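Local coordinates for protein nicking enzyme (PDB 4HTE) that probably nicks plasmid DNA at the origin of transfer as a conjugative relaxase, this chain being its all-helical C-terminal domain, at residues A[49-54]-A[72-77]; A[90-95]-A[114-119]; A[224-229]-A[250-255]; A[274-279]-A[330-335]; A[289-294]-A[310-315]. All coordinates share one frame; numbering follows the deposited sequence.

Interaction 1 of 5, residues A[49-54]-A[72-77]; sequences ERLYDL and EDIEDR
Ile74 and Leu51 are brought together by the first torsion of Ile74: CG1 lies beside the backbone N (chi1 -62°), which leaves CG2 anti to that N and set against Leu51. Arg77 likewise has CG beside its own N, and from there its chain runs extended to NE, passing Leu51 at about a right angle. Ile74 CG2 sits 3.9 Å from Leu51 CG, the two side chains running alongside each other and pointing opposite ways. At the far end of the same isoleucine, CD1 touches Leu54 CB at 4.1 Å. Leu51 CD2 packs 3.5 Å from Arg77 CB. The backbones here form an antiparallel helical hairpin, helix 41-58 against the long helix 64-99, inside the middle helical domain of the nicking enzyme. Over these two short segments the axes stay 10.6 Å apart at 156°, with Leu51, Leu54, Ile74 and the CB of Arg77 meeting between them. Beside these apolar contacts the two arginines meet, Arg50 NH1 being 3.9 Å from Arg77 NH1, which comes in at the edge of the Arg50 guanidinium; the two guanidinium planes are 83° apart. Glu47 OE2 makes a salt bridge to both NH1 atoms. Two like charges so close would be expected to repel, and the shared carboxylate of Glu47 probably offsets part of that repulsion.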
# COMPACT_ATOMS: atom_id res chain seq x y z
N GLU A 49 -12.51 -5.11 -3.10
CA GLU A 49 -11.66 -5.50 -1.99
C GLU A 49 -12.42 -5.40 -0.68
O GLU A 49 -12.32 -6.27 0.19
CB GLU A 49 -10.42 -4.62 -1.94
CG GLU A 49 -9.50 -4.79 -3.14
CD GLU A 49 -8.07 -5.12 -2.76
OE1 GLU A 49 -7.71 -4.96 -1.57
OE2 GLU A 49 -7.30 -5.53 -3.66
N ARG A 50 -13.19 -4.32 -0.53
CA ARG A 50 -13.99 -4.10 0.67
C ARG A 50 -15.02 -5.22 0.83
O ARG A 50 -15.27 -5.69 1.94
CB ARG A 50 -14.71 -2.75 0.60
CG ARG A 50 -15.53 -2.44 1.84
CD ARG A 50 -16.72 -1.56 1.51
NE ARG A 50 -17.84 -1.84 2.41
CZ ARG A 50 -19.12 -1.82 2.06
NH1 ARG A 50 -19.47 -1.53 0.81
NH2 ARG A 50 -20.06 -2.09 2.95
N LEU A 51 -15.61 -5.63 -0.29
CA LEU A 51 -16.66 -6.65 -0.28
C LEU A 51 -16.08 -8.05 -0.06
O LEU A 51 -16.69 -8.88 0.62
CB LEU A 51 -17.47 -6.60 -1.57
CG LEU A 51 -18.91 -6.11 -1.43
CD1 LEU A 51 -18.98 -4.76 -0.72
CD2 LEU A 51 -19.56 -6.02 -2.80
N TYR A 52 -14.92 -8.31 -0.64
CA TYR A 52 -14.24 -9.58 -0.44
C TYR A 52 -13.94 -9.76 1.04
O TYR A 52 -14.28 -10.78 1.64
CB TYR A 52 -12.94 -9.62 -1.25
CG TYR A 52 -12.16 -10.90 -1.09
CD1 TYR A 52 -12.17 -11.87 -2.09
CD2 TYR A 52 -11.42 -11.16 0.06
CE1 TYR A 52 -11.46 -13.05 -1.95
CE2 TYR A 52 -10.71 -12.33 0.21
CZ TYR A 52 -10.73 -13.27 -0.79
OH TYR A 52 -10.02 -14.44 -0.65
N ASP A 53 -13.30 -8.75 1.62
CA ASP A 53 -12.97 -8.76 3.04
C ASP A 53 -14.23 -8.89 3.90
O ASP A 53 -14.18 -9.45 5.00
CB ASP A 53 -12.23 -7.47 3.42
CG ASP A 53 -12.08 -7.31 4.92
OD1 ASP A 53 -13.05 -6.86 5.57
OD2 ASP A 53 -10.99 -7.64 5.44
N LEU A 54 -15.34 -8.38 3.40
CA LEU A 54 -16.60 -8.42 4.14
C LEU A 54 -17.16 -9.84 4.22
O LEU A 54 -17.52 -10.31 5.30
CB LEU A 54 -17.63 -7.50 3.48
CG LEU A 54 -18.30 -6.47 4.41
CD1 LEU A 54 -18.98 -7.17 5.58
CD2 LEU A 54 -17.28 -5.46 4.91
N GLU A 72 -26.01 -13.06 0.66
CA GLU A 72 -26.70 -12.72 -0.58
C GLU A 72 -26.71 -11.21 -0.81
O GLU A 72 -26.69 -10.75 -1.95
CB GLU A 72 -28.13 -13.26 -0.57
N ASP A 73 -26.74 -10.45 0.28
CA ASP A 73 -26.70 -9.00 0.20
C ASP A 73 -25.43 -8.56 -0.53
O ASP A 73 -25.41 -7.52 -1.18
CB ASP A 73 -26.73 -8.38 1.60
CG ASP A 73 -28.01 -8.71 2.36
OD1 ASP A 73 -29.01 -9.08 1.71
OD2 ASP A 73 -28.00 -8.60 3.61
N ILE A 74 -24.38 -9.37 -0.41
CA ILE A 74 -23.12 -9.10 -1.09
C ILE A 74 -23.16 -9.64 -2.52
O ILE A 74 -22.86 -8.92 -3.47
CB ILE A 74 -21.94 -9.74 -0.35
CG1 ILE A 74 -21.82 -9.15 1.05
CG2 ILE A 74 -20.64 -9.55 -1.14
CD1 ILE A 74 -20.65 -9.70 1.86
N GLU A 75 -23.52 -10.91 -2.65
CA GLU A 75 -23.57 -11.56 -3.96
C GLU A 75 -24.30 -10.68 -4.98
O GLU A 75 -23.98 -10.71 -6.16
CB GLU A 75 -24.26 -12.92 -3.85
N ASP A 76 -25.27 -9.91 -4.50
CA ASP A 76 -26.00 -8.99 -5.36
C ASP A 76 -25.09 -7.87 -5.85
O ASP A 76 -25.03 -7.59 -7.05
CB ASP A 76 -27.19 -8.39 -4.60
N ARG A 77 -24.38 -7.24 -4.92
CA ARG A 77 -23.49 -6.14 -5.26
C ARG A 77 -22.39 -6.56 -6.23
O ARG A 77 -22.17 -5.92 -7.25
CB ARG A 77 -22.87 -5.55 -3.99
CG ARG A 77 -23.79 -4.60 -3.25
CD ARG A 77 -23.10 -3.93 -2.09
NE ARG A 77 -23.71 -2.65 -1.75
CZ ARG A 77 -23.11 -1.46 -1.84
NH1 ARG A 77 -21.85 -1.35 -2.25
NH2 ARG A 77 -23.78 -0.37 -1.51

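Interaction 2 of 5, residues A[90-95]-A[114-119]; sequences KQAGIF and FITRTI
Phe95 lies along Thr116, the two side chains pointing opposite ways, and its atoms can be followed outward. CB lies 3.9 Å from Thr116 CG2. At CG the same methyl is still close, CG to Thr116 CG2 being 4.0 Å, while CD1 comes to 3.7 Å from Thr116 OG1, and Thr116 CA lies over one face of the ring. The tip then leaves the threonine for Ile119: CZ is 3.8 Å from Ile119 CG2, the two side chains crossing at about a right angle. CG of Phe95 stands anti to the backbone N (chi1 176°), which starts the ring off toward helix 109-122. That helix crosses helix 64-99 nearly perpendicularly, at 80° with 9.0 Å between the local axes, and the small residues Ala92 and Thr116 sit at the crossing, their CA atoms 5.3 Å apart. Thr116 OG1 packs against Ala92 CB and hydrogen-bonds to Lys112 O of its own helix. Next to it Gln91 CG reaches Thr116 CG2, and the amide NE2 of Gln91 bonds to Ala16 O.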
# COMPACT_ATOMS: atom_id res chain seq x y z
N LYS A 90 -16.78 -2.93 -23.06
CA LYS A 90 -17.26 -2.61 -24.40
C LYS A 90 -16.74 -1.25 -24.84
O LYS A 90 -16.21 -1.10 -25.94
CB LYS A 90 -18.79 -2.61 -24.44
CG LYS A 90 -19.42 -3.98 -24.24
CD LYS A 90 -20.93 -3.90 -24.26
CE LYS A 90 -21.55 -5.27 -24.09
NZ LYS A 90 -23.03 -5.22 -24.10
N GLN A 91 -16.88 -0.25 -23.97
CA GLN A 91 -16.46 1.11 -24.29
C GLN A 91 -14.96 1.19 -24.57
O GLN A 91 -14.53 1.92 -25.46
CB GLN A 91 -16.81 2.05 -23.14
CG GLN A 91 -16.48 3.50 -23.43
CD GLN A 91 -16.88 4.42 -22.30
OE1 GLN A 91 -17.36 3.97 -21.26
NE2 GLN A 91 -16.68 5.71 -22.50
N ALA A 92 -14.18 0.43 -23.81
CA ALA A 92 -12.73 0.43 -23.97
C ALA A 92 -12.33 -0.20 -25.30
O ALA A 92 -11.53 0.36 -26.05
CB ALA A 92 -12.07 -0.31 -22.81
N GLY A 93 -12.90 -1.37 -25.59
CA GLY A 93 -12.62 -2.06 -26.84
C GLY A 93 -12.83 -1.15 -28.03
O GLY A 93 -11.95 -1.00 -28.88
N ILE A 94 -14.00 -0.53 -28.09
CA ILE A 94 -14.32 0.41 -29.17
C ILE A 94 -13.30 1.53 -29.18
O ILE A 94 -12.73 1.86 -30.22
CB ILE A 94 -15.73 1.03 -28.99
CG1 ILE A 94 -16.81 -0.06 -28.98
CG2 ILE A 94 -16.00 2.03 -30.11
CD1 ILE A 94 -18.20 0.47 -28.65
N PHE A 95 -13.08 2.12 -28.01
CA PHE A 95 -12.17 3.25 -27.87
C PHE A 95 -10.80 2.96 -28.48
O PHE A 95 -10.22 3.82 -29.15
CB PHE A 95 -12.00 3.62 -26.40
CG PHE A 95 -11.00 4.71 -26.16
CD1 PHE A 95 -9.65 4.42 -26.05
CD2 PHE A 95 -11.42 6.03 -26.04
CE1 PHE A 95 -8.73 5.43 -25.83
CE2 PHE A 95 -10.50 7.04 -25.82
CZ PHE A 95 -9.15 6.74 -25.71
N PHE A 114 -9.19 1.09 -17.61
CA PHE A 114 -8.61 2.17 -16.82
C PHE A 114 -8.16 3.31 -17.72
O PHE A 114 -8.48 4.47 -17.49
CB PHE A 114 -7.43 1.65 -15.99
CG PHE A 114 -6.87 2.67 -15.03
CD1 PHE A 114 -7.49 2.91 -13.82
CD2 PHE A 114 -5.72 3.37 -15.34
CE1 PHE A 114 -6.98 3.84 -12.93
CE2 PHE A 114 -5.20 4.31 -14.46
CZ PHE A 114 -5.83 4.54 -13.25
N ILE A 115 -7.40 2.96 -18.76
CA ILE A 115 -6.88 3.96 -19.69
C ILE A 115 -8.01 4.67 -20.41
O ILE A 115 -8.03 5.90 -20.50
CB ILE A 115 -5.94 3.31 -20.73
CG1 ILE A 115 -4.76 2.65 -20.02
CG2 ILE A 115 -5.47 4.36 -21.72
CD1 ILE A 115 -3.69 2.13 -20.95
N THR A 116 -8.95 3.89 -20.94
CA THR A 116 -10.10 4.43 -21.65
C THR A 116 -10.81 5.49 -20.81
O THR A 116 -11.08 6.59 -21.29
CB THR A 116 -11.11 3.33 -21.99
OG1 THR A 116 -10.55 2.46 -22.99
CG2 THR A 116 -12.41 3.93 -22.52
N ARG A 117 -11.09 5.15 -19.56
CA ARG A 117 -11.86 6.01 -18.68
C ARG A 117 -11.10 7.27 -18.27
O ARG A 117 -11.69 8.32 -18.06
CB ARG A 117 -12.27 5.23 -17.43
CG ARG A 117 -13.24 4.10 -17.72
CD ARG A 117 -14.60 4.63 -18.12
NE ARG A 117 -15.21 5.38 -17.03
CZ ARG A 117 -16.38 6.00 -17.10
NH1 ARG A 117 -17.09 5.98 -18.22
NH2 ARG A 117 -16.84 6.66 -16.04
N THR A 118 -9.78 7.15 -18.16
CA THR A 118 -8.96 8.27 -17.74
C THR A 118 -8.84 9.30 -18.85
O THR A 118 -8.88 10.50 -18.61
CB THR A 118 -7.55 7.81 -17.32
OG1 THR A 118 -7.52 6.38 -17.24
CG2 THR A 118 -7.18 8.38 -15.96
N ILE A 119 -8.70 8.82 -20.09
CA ILE A 119 -8.57 9.71 -21.24
C ILE A 119 -9.82 10.56 -21.43
O ILE A 119 -9.73 11.72 -21.84
CB ILE A 119 -8.33 8.91 -22.54
CG1 ILE A 119 -6.99 8.19 -22.49
CG2 ILE A 119 -8.38 9.85 -23.74
CD1 ILE A 119 -5.81 9.03 -22.93

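Interaction 3 of 5, residues A[224-229]-A[250-255]; sequences VQIKEL and QLIDFK
Ile226 and Leu229, which both touch Leu251 of the facing helix, are joined to each other by a backbone hydrogen bond from Leu229 N to Ile226 O of 3.0 Å, keeping those two side chains near each other. No hydrogen bond crosses between the segments; the contact is made almost wholly by carbon. Leu251 has CG anti to its backbone N (chi1 -179°), and its CD2 methyl enters between Ile226 and Leu229. It lies 3.5 Å from Ile226 CG2 and 3.7 Å from Leu229 CD1, the two leucines reaching toward each other tip to tip. The contact brings the C-terminal end of the long helix 198-227, and the residues just after it, onto helix 245-269, with the short helix 233-242 between them in the chain. Ile252 crosses Ile226 at about a right angle and sets its CD1 3.9 Å from Ile226 CG1. Farther along, Leu229 CD2 rests 4.1 Å from Lys255 CG, on the aliphatic part of a lysine whose chain bends at chi3 and chi4; that lysine side chain is about 9 Å from a bound calcium ion at the nearest atoms. Phe254, one residue before it, turns to another neighbour, where its ring meets that of His331 on helix 327-339.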
# COMPACT_ATOMS: atom_id res chain seq x y z
N VAL A 224 7.74 -0.77 -9.25
CA VAL A 224 7.33 0.33 -10.12
C VAL A 224 7.98 1.63 -9.67
O VAL A 224 8.41 2.44 -10.50
CB VAL A 224 5.79 0.50 -10.16
CG1 VAL A 224 5.24 0.85 -8.79
CG2 VAL A 224 5.40 1.55 -11.18
N GLN A 225 8.07 1.83 -8.36
CA GLN A 225 8.69 3.03 -7.81
C GLN A 225 10.19 3.04 -8.08
O GLN A 225 10.75 4.04 -8.53
CB GLN A 225 8.44 3.12 -6.30
CG GLN A 225 7.00 3.40 -5.91
CD GLN A 225 6.81 3.48 -4.41
OE1 GLN A 225 5.98 2.78 -3.84
NE2 GLN A 225 7.59 4.33 -3.76
N ILE A 226 10.83 1.91 -7.81
CA ILE A 226 12.28 1.80 -7.91
C ILE A 226 12.74 1.97 -9.36
O ILE A 226 13.87 2.39 -9.62
CB ILE A 226 12.79 0.46 -7.35
CG1 ILE A 226 12.35 0.31 -5.89
CG2 ILE A 226 14.31 0.37 -7.45
CD1 ILE A 226 12.82 -0.97 -5.22
N LYS A 227 11.86 1.65 -10.30
CA LYS A 227 12.16 1.82 -11.71
C LYS A 227 12.48 3.28 -12.03
O LYS A 227 13.31 3.57 -12.88
CB LYS A 227 11.00 1.34 -12.58
N GLU A 228 11.81 4.19 -11.32
CA GLU A 228 12.01 5.62 -11.54
C GLU A 228 13.29 6.14 -10.90
O GLU A 228 13.68 7.28 -11.12
CB GLU A 228 10.82 6.42 -10.99
CG GLU A 228 9.54 6.22 -11.78
CD GLU A 228 8.36 6.94 -11.16
OE1 GLU A 228 8.09 6.71 -9.96
OE2 GLU A 228 7.71 7.73 -11.87
N LEU A 229 13.95 5.30 -10.10
CA LEU A 229 15.17 5.70 -9.42
C LEU A 229 16.39 5.47 -10.30
O LEU A 229 17.42 6.13 -10.14
CB LEU A 229 15.33 4.94 -8.10
CG LEU A 229 14.38 5.31 -6.96
CD1 LEU A 229 14.68 4.47 -5.73
CD2 LEU A 229 14.48 6.79 -6.63
N GLN A 250 14.64 -1.47 2.15
CA GLN A 250 15.72 -0.64 2.65
C GLN A 250 16.00 0.53 1.71
O GLN A 250 16.39 1.61 2.14
CB GLN A 250 17.00 -1.46 2.84
CG GLN A 250 16.88 -2.53 3.91
CD GLN A 250 18.16 -3.31 4.10
OE1 GLN A 250 19.12 -3.15 3.34
NE2 GLN A 250 18.19 -4.16 5.11
N LEU A 251 15.79 0.31 0.41
CA LEU A 251 15.97 1.36 -0.57
C LEU A 251 14.84 2.38 -0.47
O LEU A 251 15.08 3.58 -0.41
CB LEU A 251 16.01 0.79 -1.99
CG LEU A 251 16.21 1.84 -3.09
CD1 LEU A 251 17.61 2.44 -3.03
CD2 LEU A 251 15.94 1.25 -4.47
N ILE A 252 13.60 1.89 -0.44
CA ILE A 252 12.45 2.77 -0.30
C ILE A 252 12.64 3.66 0.92
O ILE A 252 12.53 4.88 0.83
CB ILE A 252 11.14 1.98 -0.15
CG1 ILE A 252 10.88 1.15 -1.41
CG2 ILE A 252 9.98 2.93 0.10
CD1 ILE A 252 10.77 1.96 -2.68
N ASP A 253 12.94 3.04 2.05
CA ASP A 253 13.20 3.78 3.28
C ASP A 253 14.32 4.79 3.05
O ASP A 253 14.22 5.94 3.46
CB ASP A 253 13.59 2.82 4.41
CG ASP A 253 12.42 2.01 4.92
OD1 ASP A 253 11.28 2.53 4.88
OD2 ASP A 253 12.64 0.87 5.38
N PHE A 254 15.38 4.35 2.38
CA PHE A 254 16.50 5.22 2.08
C PHE A 254 16.08 6.36 1.17
O PHE A 254 16.59 7.48 1.27
CB PHE A 254 17.63 4.42 1.42
CG PHE A 254 18.88 5.21 1.19
CD1 PHE A 254 19.04 5.96 0.04
CD2 PHE A 254 19.90 5.22 2.13
CE1 PHE A 254 20.18 6.70 -0.18
CE2 PHE A 254 21.05 5.96 1.92
CZ PHE A 254 21.19 6.69 0.76
N LYS A 255 15.12 6.09 0.28
CA LYS A 255 14.64 7.09 -0.66
C LYS A 255 13.88 8.19 0.07
O LYS A 255 14.12 9.38 -0.14
CB LYS A 255 13.73 6.44 -1.70
CG LYS A 255 13.22 7.40 -2.76
CD LYS A 255 11.87 6.96 -3.30
CE LYS A 255 10.74 7.26 -2.31
NZ LYS A 255 10.46 8.72 -2.19

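Interaction 4 of 5, residues A[274-279]-A[330-335]; sequences PKYSDE and KHLYQE
Glu335 OE1 accepts a hydrogen bond from Tyr276 N, 3.2 Å long with an N-H...O angle of 143°; the donor meets OE1 on the syn side, 21° out of the carboxylate plane. The same OE1 is also approached by Lys275 N, modelled at 2.4 Å, a bond too short to be trusted in detail. The other oxygen, OE2, forms a salt bridge with Arg281 NE, so the buried carboxylate ties helix 327-339 both to the loop and to helix 278-293, which that loop enters with Ser277 at the N-cap position. The loop borders the calcium site: Lys275 NZ makes a salt bridge to Asp320, which with Asp328 binds calcium in this protein, and the Lys275 side chain lies about 4 Å from a bound calcium ion. On its way there Lys275 CG passes 3.7 Å above the centre of the Tyr276 ring. Outside this polar core, Pro274 CB packs 3.9 Å from Glu335 CD, and Tyr276 CD2 comes within 4.4 Å of Leu332 CD2.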
# COMPACT_ATOMS: atom_id res chain seq x y z
N PRO A 274 25.06 13.89 2.15
CA PRO A 274 24.40 14.11 3.44
C PRO A 274 23.16 14.99 3.35
O PRO A 274 23.21 16.08 2.77
CB PRO A 274 25.49 14.80 4.26
CG PRO A 274 26.39 15.49 3.23
CD PRO A 274 26.02 14.97 1.86
N LYS A 275 22.05 14.52 3.91
CA LYS A 275 20.81 15.29 3.95
C LYS A 275 20.95 16.55 4.79
O LYS A 275 20.33 17.58 4.50
CB LYS A 275 19.68 14.42 4.50
CG LYS A 275 18.44 15.20 4.94
CD LYS A 275 17.19 14.35 4.80
CE LYS A 275 16.02 14.91 5.59
NZ LYS A 275 14.75 14.19 5.30
N TYR A 276 21.77 16.49 5.84
CA TYR A 276 21.90 17.58 6.79
C TYR A 276 23.30 18.18 6.85
O TYR A 276 24.27 17.57 6.41
CB TYR A 276 21.50 17.11 8.19
CG TYR A 276 20.04 16.78 8.33
CD1 TYR A 276 19.08 17.77 8.23
CD2 TYR A 276 19.62 15.48 8.56
CE1 TYR A 276 17.74 17.48 8.35
CE2 TYR A 276 18.27 15.17 8.68
CZ TYR A 276 17.34 16.18 8.57
OH TYR A 276 16.00 15.89 8.69
N SER A 277 23.37 19.40 7.38
CA SER A 277 24.65 20.05 7.64
C SER A 277 25.25 19.47 8.91
O SER A 277 24.57 18.77 9.66
CB SER A 277 24.43 21.55 7.82
OG SER A 277 23.55 22.06 6.82
N ASP A 278 26.53 19.76 9.15
CA ASP A 278 27.17 19.30 10.38
C ASP A 278 26.55 19.99 11.58
O ASP A 278 26.36 19.37 12.63
CB ASP A 278 28.68 19.57 10.33
CG ASP A 278 29.46 18.43 9.70
OD1 ASP A 278 29.04 17.27 9.85
OD2 ASP A 278 30.50 18.71 9.07
N GLU A 279 26.23 21.27 11.43
CA GLU A 279 25.59 22.02 12.51
C GLU A 279 24.22 21.44 12.81
O GLU A 279 23.94 21.05 13.95
CB GLU A 279 25.47 23.50 12.12
N LYS A 330 17.32 6.30 11.98
CA LYS A 330 18.16 5.21 11.49
C LYS A 330 19.14 5.72 10.44
O LYS A 330 20.34 5.43 10.51
CB LYS A 330 17.30 4.10 10.89
N HIS A 331 18.64 6.49 9.48
CA HIS A 331 19.47 6.99 8.39
C HIS A 331 20.35 8.15 8.84
O HIS A 331 21.37 8.43 8.22
CB HIS A 331 18.60 7.40 7.21
CG HIS A 331 17.97 6.24 6.50
ND1 HIS A 331 18.65 5.49 5.56
CD2 HIS A 331 16.74 5.69 6.61
CE1 HIS A 331 17.86 4.53 5.11
NE2 HIS A 331 16.70 4.63 5.73
N LEU A 332 19.95 8.82 9.92
CA LEU A 332 20.78 9.87 10.49
C LEU A 332 22.08 9.26 10.98
O LEU A 332 23.16 9.77 10.70
CB LEU A 332 20.06 10.56 11.65
CG LEU A 332 20.09 12.09 11.66
CD1 LEU A 332 19.65 12.62 13.02
CD2 LEU A 332 21.47 12.63 11.31
N TYR A 333 21.96 8.17 11.74
CA TYR A 333 23.12 7.42 12.19
C TYR A 333 23.98 7.05 10.99
O TYR A 333 25.18 7.32 10.96
CB TYR A 333 22.67 6.16 12.94
CG TYR A 333 23.71 5.52 13.84
CD1 TYR A 333 25.07 5.69 13.62
CD2 TYR A 333 23.32 4.73 14.92
CE1 TYR A 333 26.01 5.09 14.45
CE2 TYR A 333 24.25 4.14 15.75
CZ TYR A 333 25.59 4.32 15.51
OH TYR A 333 26.52 3.73 16.33
N GLN A 334 23.35 6.44 9.99
CA GLN A 334 24.05 6.06 8.77
C GLN A 334 24.82 7.25 8.20
O GLN A 334 25.95 7.10 7.76
CB GLN A 334 23.04 5.56 7.74
CG GLN A 334 23.66 4.79 6.60
CD GLN A 334 22.63 4.41 5.56
OE1 GLN A 334 21.87 5.25 5.09
NE2 GLN A 334 22.59 3.13 5.21
N GLU A 335 24.18 8.42 8.20
CA GLU A 335 24.81 9.63 7.70
C GLU A 335 26.06 9.98 8.52
O GLU A 335 27.14 10.17 7.96
CB GLU A 335 23.83 10.81 7.76
CG GLU A 335 23.80 11.66 6.51
CD GLU A 335 23.15 13.01 6.74
OE1 GLU A 335 22.23 13.36 5.97
OE2 GLU A 335 23.55 13.71 7.68

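Interaction 5 of 5, residues A[289-294]-A[310-315]; sequences KLLQEK and AIQKKL
Leu291 is the residue that touches most here, its two methyls parting to meet Ile311 and Leu315 on one branch and Gln312 on the other. They are the facing residues of an antiparallel helical hairpin, helix 278-293 packed against helix 302-319, with local axes 10.8 Å apart at 154°. CD1 of Leu291 lies 3.8 Å from Ile311 CG2, the side chains passing side by side with their ends in opposite directions. The same CD1 meets Leu315 CD1 at 4.0 Å, and these two leucines reach toward each other tip to tip. Leu290 adds a looser touch, its CB 4.1 Å from Ile311 CD1. The helix backbone spaces the partners: the bond from Leu315 N to Ile311 O, 2.9 Å, sets Ile311 and Leu315 one turn apart on the same flank. Both of them also lie on Gln287, one turn before Leu291, so the seam continues along helix 278-293. A polar tie runs alongside, from Lys314 NZ to Tyr283 OH. Gln312, with CG beside its backbone N (chi1 -73°) and an extended chain beyond, leans on Tyr323 and Ser324 of the loop that follows. Its CG lies 3.6 Å from Leu291 CD2, and its amide NE2 ends 4.0 Å from that same methyl.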
# COMPACT_ATOMS: atom_id res chain seq x y z
N LYS A 289 17.96 13.49 22.28
CA LYS A 289 18.37 13.17 23.64
C LYS A 289 17.43 13.84 24.65
O LYS A 289 17.12 13.26 25.69
CB LYS A 289 19.81 13.61 23.88
N LEU A 290 17.00 15.05 24.34
CA LEU A 290 16.09 15.80 25.21
C LEU A 290 14.73 15.11 25.35
O LEU A 290 14.15 15.10 26.44
CB LEU A 290 15.88 17.22 24.67
CG LEU A 290 16.88 18.30 25.09
CD1 LEU A 290 16.35 19.06 26.29
CD2 LEU A 290 18.25 17.71 25.40
N LEU A 291 14.23 14.55 24.26
CA LEU A 291 12.93 13.88 24.29
C LEU A 291 13.01 12.57 25.07
O LEU A 291 12.20 12.33 25.96
CB LEU A 291 12.44 13.61 22.86
CG LEU A 291 12.16 14.87 22.03
CD1 LEU A 291 12.97 14.85 20.75
CD2 LEU A 291 10.68 14.98 21.72
N GLN A 292 13.99 11.74 24.74
CA GLN A 292 14.19 10.48 25.46
C GLN A 292 14.42 10.75 26.94
O GLN A 292 13.84 10.08 27.80
CB GLN A 292 15.38 9.71 24.88
CG GLN A 292 15.62 8.37 25.57
CD GLN A 292 16.90 7.71 25.10
OE1 GLN A 292 17.71 8.32 24.41
NE2 GLN A 292 17.08 6.45 25.48
N GLU A 293 15.26 11.73 27.22
CA GLU A 293 15.57 12.12 28.59
C GLU A 293 14.31 12.55 29.33
O GLU A 293 14.15 12.28 30.52
CB GLU A 293 16.60 13.25 28.60
CG GLU A 293 16.75 13.96 29.94
CD GLU A 293 17.79 15.06 29.90
OE1 GLU A 293 18.73 14.96 29.08
OE2 GLU A 293 17.66 16.02 30.68
N LYS A 294 13.40 13.21 28.62
CA LYS A 294 12.15 13.68 29.20
C LYS A 294 11.00 12.78 28.77
O LYS A 294 9.85 13.22 28.69
CB LYS A 294 11.87 15.12 28.77
N ALA A 310 6.48 20.34 21.48
CA ALA A 310 7.03 21.55 20.88
C ALA A 310 8.32 21.23 20.14
O ALA A 310 8.58 21.76 19.06
CB ALA A 310 7.26 22.60 21.94
N ILE A 311 9.14 20.37 20.73
CA ILE A 311 10.42 20.00 20.13
C ILE A 311 10.21 19.19 18.86
O ILE A 311 10.82 19.48 17.83
CB ILE A 311 11.30 19.20 21.12
CG1 ILE A 311 11.74 20.10 22.27
CG2 ILE A 311 12.52 18.63 20.40
CD1 ILE A 311 12.75 19.48 23.20
N GLN A 312 9.35 18.18 18.93
CA GLN A 312 9.04 17.37 17.76
C GLN A 312 8.54 18.25 16.62
O GLN A 312 9.05 18.18 15.50
CB GLN A 312 7.97 16.33 18.09
CG GLN A 312 8.45 15.18 18.96
CD GLN A 312 7.54 13.97 18.90
OE1 GLN A 312 6.70 13.86 18.00
NE2 GLN A 312 7.69 13.06 19.84
N LYS A 313 7.54 19.07 16.92
CA LYS A 313 6.97 19.98 15.94
C LYS A 313 8.06 20.76 15.22
O LYS A 313 8.07 20.84 13.99
CB LYS A 313 5.99 20.93 16.62
CG LYS A 313 5.61 22.15 15.80
CD LYS A 313 4.38 22.82 16.38
CE LYS A 313 4.15 24.18 15.75
NZ LYS A 313 5.03 25.23 16.33
N LYS A 314 8.97 21.35 15.99
CA LYS A 314 10.05 22.14 15.42
C LYS A 314 10.95 21.27 14.54
O LYS A 314 11.17 21.59 13.38
CB LYS A 314 10.89 22.78 16.53
CG LYS A 314 11.77 23.91 16.04
CD LYS A 314 12.93 24.15 16.98
CE LYS A 314 13.57 25.50 16.74
NZ LYS A 314 14.85 25.65 17.49
N LEU A 315 11.45 20.18 15.11
CA LEU A 315 12.31 19.25 14.38
C LEU A 315 11.75 18.91 13.01
O LEU A 315 12.45 18.98 12.00
CB LEU A 315 12.49 17.96 15.19
CG LEU A 315 13.39 18.04 16.42
CD1 LEU A 315 13.29 16.76 17.22
CD2 LEU A 315 14.84 18.30 16.01

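From the N terminus, interaction 1 closes a hairpin of helices 41-58 and 64-99, and interaction 2 then closes a second loop by setting the far end of helix 64-99 across helix 109-122; their centres are 26 Å apart. Interaction 3 follows in series, joining helices 198-227 and 245-269. Interaction 4 closes the longest loop, and interaction 5 is nested inside it; both use helix 278-293, and their centres lie 17 Å apart. Interactions 3 and 4 touch directly, with Phe254 CE2 3.4 Å from Gln334 OE1, so helix 245-269 joins the middle of the chain to its C-terminal bundle. Interactions 1 and 4 lie on opposite sides of the chain's centre.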